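Long-range contact in hypothetical conserved protein GK1056 (PDB 2PQ0), which is of unknown specific function but, as a haloacid dehalogenase-like hydrolase, probably acts as a magnesium-dependent phosphatase: residues L77-L82 with N140-Q145. Sequence-based numbering, arbitrary orientation.
Sequences LYKQPL and NKDIYQ
Pro81 lies over one face of the Tyr144 ring in a CH-pi contact, its CB 4.1 Å from the ring centroid and 27° off the ring normal. The pair illustrates how a haloacid dehalogenase-like fold can join core to cap: the chain leaving edge strand 75-79 of the core domain's mixed sheet meets the loop that leads into strand 145-148 of the cap's antiparallel sheet. Tyr144 CG stands anti to its carbonyl carbon (chi1 -63°), which brings the ring back beneath Pro81 although the CB bond sets out away from it. Beyond the ring, the phenol OH lies 3.5 Å from Lys79 CD, against the aliphatic part of an extended chain. That chain ends in a salt bridge, Lys79 NZ to Asp142 OD2 at 3.2 Å, weak as a hydrogen bond, while the other carboxylate oxygen, OD1, pairs with Arg84; two cations thus probably share and stabilise the negative charge. Asp142 CB also flanks the proline ring, 3.8 Å from Pro81 CB. Leu82 N donates to Ile143 O (2.9 Å, N-H...O 152°), and buried Leu82 CD1 lies 3.5 Å from Tyr144 O. Were Tyr144 an alanine, Pro81 would probably lose the ring face, the Lys79 methylenes the phenol oxygen they pack against, and a gap would open beside Phe65 and Tyr69. In the second shell, the Tyr69 ring meets that of Tyr144 edge-to-face, and a classic beta bulge pairs the backbones of Tyr144 and Gln145 both with Met104.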
loop_
_atom_site.group_PDB
_atom_site.type_symbol
_atom_site.label_atom_id
_atom_site.label_comp_id
_atom_site.label_asym_id
_atom_site.label_seq_id
_atom_site.Cartn_x
_atom_site.Cartn_y
_atom_site.Cartn_z
ATOM N N LEU A 77 12.615 7.259 -6.492
ATOM C CA LEU A 77 13.665 6.293 -6.770
ATOM C C LEU A 77 13.234 5.394 -7.915
ATOM O O LEU A 77 14.010 5.122 -8.828
ATOM C CB LEU A 77 13.953 5.441 -5.535
ATOM C CG LEU A 77 14.992 4.328 -5.715
ATOM C CD1 LEU A 77 16.333 4.939 -6.087
ATOM C CD2 LEU A 77 15.118 3.527 -4.431
ATOM N N TYR A 78 11.987 4.940 -7.874
ATOM C CA TYR A 78 11.481 4.056 -8.916
ATOM C C TYR A 78 9.989 4.207 -9.159
ATOM O O TYR A 78 9.211 4.381 -8.224
ATOM C CB TYR A 78 11.790 2.609 -8.552
ATOM C CG TYR A 78 11.162 1.597 -9.474
ATOM C CD1 TYR A 78 10.019 0.894 -9.093
ATOM C CD2 TYR A 78 11.722 1.323 -10.721
ATOM C CE1 TYR A 78 9.463 -0.070 -9.926
ATOM C CE2 TYR A 78 11.173 0.367 -11.563
ATOM C CZ TYR A 78 10.046 -0.329 -11.163
ATOM O OH TYR A 78 9.520 -1.306 -11.984
ATOM N N LYS A 79 9.592 4.137 -10.424
ATOM C CA LYS A 79 8.187 4.257 -10.763
ATOM C C LYS A 79 7.815 3.422 -11.980
ATOM O O LYS A 79 8.468 3.488 -13.019
ATOM C CB LYS A 79 7.818 5.722 -11.006
ATOM C CG LYS A 79 8.413 6.338 -12.256
ATOM C CD LYS A 79 7.810 7.708 -12.494
ATOM C CE LYS A 79 8.200 8.253 -13.852
ATOM N NZ LYS A 79 7.349 9.415 -14.245
ATOM N N GLN A 80 6.765 2.621 -11.837
ATOM C CA GLN A 80 6.299 1.786 -12.931
ATOM C C GLN A 80 4.786 1.863 -13.036
ATOM O O GLN A 80 4.070 1.040 -12.472
ATOM C CB GLN A 80 6.716 0.330 -12.732
ATOM C CG GLN A 80 6.342 -0.558 -13.903
ATOM C CD GLN A 80 6.954 -0.077 -15.209
ATOM O OE1 GLN A 80 8.163 -0.190 -15.422
ATOM N NE2 GLN A 80 6.120 0.474 -16.087
ATOM N N PRO A 81 4.279 2.866 -13.759
ATOM C CA PRO A 81 2.836 3.037 -13.933
ATOM C C PRO A 81 2.256 2.013 -14.911
ATOM O O PRO A 81 2.993 1.375 -15.667
ATOM C CB PRO A 81 2.730 4.463 -14.456
ATOM C CG PRO A 81 3.965 4.587 -15.291
ATOM C CD PRO A 81 5.018 3.974 -14.394
ATOM N N LEU A 82 0.935 1.854 -14.876
ATOM C CA LEU A 82 0.239 0.935 -15.768
ATOM C C LEU A 82 0.504 1.373 -17.194
ATOM O O LEU A 82 0.791 2.548 -17.444
ATOM C CB LEU A 82 -1.266 0.988 -15.510
ATOM C CG LEU A 82 -1.915 -0.007 -14.553
ATOM C CD1 LEU A 82 -0.916 -0.546 -13.558
ATOM C CD2 LEU A 82 -3.069 0.692 -13.853
ATOM N N ASN A 140 -2.681 12.031 -19.886
ATOM C CA ASN A 140 -1.376 12.652 -19.684
ATOM C C ASN A 140 -0.923 12.564 -18.236
ATOM O O ASN A 140 -0.328 13.498 -17.690
ATOM C CB ASN A 140 -1.420 14.107 -20.140
ATOM C CG ASN A 140 -2.020 14.258 -21.523
ATOM O OD1 ASN A 140 -3.184 14.633 -21.669
ATOM N ND2 ASN A 140 -1.233 13.943 -22.545
ATOM N N LYS A 141 -1.202 11.418 -17.627
ATOM C CA LYS A 141 -0.850 11.162 -16.240
ATOM C C LYS A 141 -0.385 9.717 -16.074
ATOM O O LYS A 141 -0.704 8.847 -16.888
ATOM C CB LYS A 141 -2.067 11.416 -15.342
ATOM C CG LYS A 141 -2.518 12.862 -15.277
ATOM C CD LYS A 141 -1.523 13.702 -14.498
ATOM C CE LYS A 141 -2.028 15.111 -14.253
ATOM N NZ LYS A 141 -1.166 15.840 -13.264
ATOM N N ASP A 142 0.382 9.474 -15.017
ATOM C CA ASP A 142 0.871 8.139 -14.722
ATOM C C ASP A 142 -0.120 7.468 -13.786
ATOM O O ASP A 142 -0.168 7.767 -12.597
ATOM C CB ASP A 142 2.251 8.203 -14.063
ATOM C CG ASP A 142 3.328 8.672 -15.018
ATOM O OD1 ASP A 142 3.361 8.161 -16.159
ATOM O OD2 ASP A 142 4.144 9.537 -14.631
ATOM N N ILE A 143 -0.922 6.565 -14.329
ATOM C CA ILE A 143 -1.915 5.865 -13.533
ATOM C C ILE A 143 -1.302 4.573 -13.002
ATOM O O ILE A 143 -1.010 3.649 -13.760
ATOM C CB ILE A 143 -3.185 5.558 -14.385
ATOM C CG1 ILE A 143 -3.716 6.856 -15.001
ATOM C CG2 ILE A 143 -4.256 4.875 -13.544
ATOM C CD1 ILE A 143 -3.773 8.046 -14.040
ATOM N N TYR A 144 -1.104 4.522 -11.692
ATOM C CA TYR A 144 -0.523 3.353 -11.057
ATOM C C TYR A 144 -1.578 2.340 -10.680
ATOM O O TYR A 144 -1.282 1.158 -10.520
ATOM C CB TYR A 144 0.254 3.759 -9.804
ATOM C CG TYR A 144 1.431 4.649 -10.109
ATOM C CD1 TYR A 144 1.317 6.034 -10.040
ATOM C CD2 TYR A 144 2.642 4.106 -10.544
ATOM C CE1 TYR A 144 2.376 6.859 -10.403
ATOM C CE2 TYR A 144 3.704 4.917 -10.908
ATOM C CZ TYR A 144 3.568 6.293 -10.838
ATOM O OH TYR A 144 4.612 7.105 -11.218
ATOM N N GLN A 145 -2.814 2.798 -10.540
ATOM C CA GLN A 145 -3.896 1.905 -10.154
ATOM C C GLN A 145 -5.253 2.425 -10.603
ATOM O O GLN A 145 -5.407 3.596 -10.921
ATOM C CB GLN A 145 -3.885 1.734 -8.635
ATOM C CG GLN A 145 -4.793 0.641 -8.116
ATOM C CD GLN A 145 -4.698 0.513 -6.617
ATOM O OE1 GLN A 145 -3.597 0.508 -6.062
ATOM N NE2 GLN A 145 -5.842 0.407 -5.945
#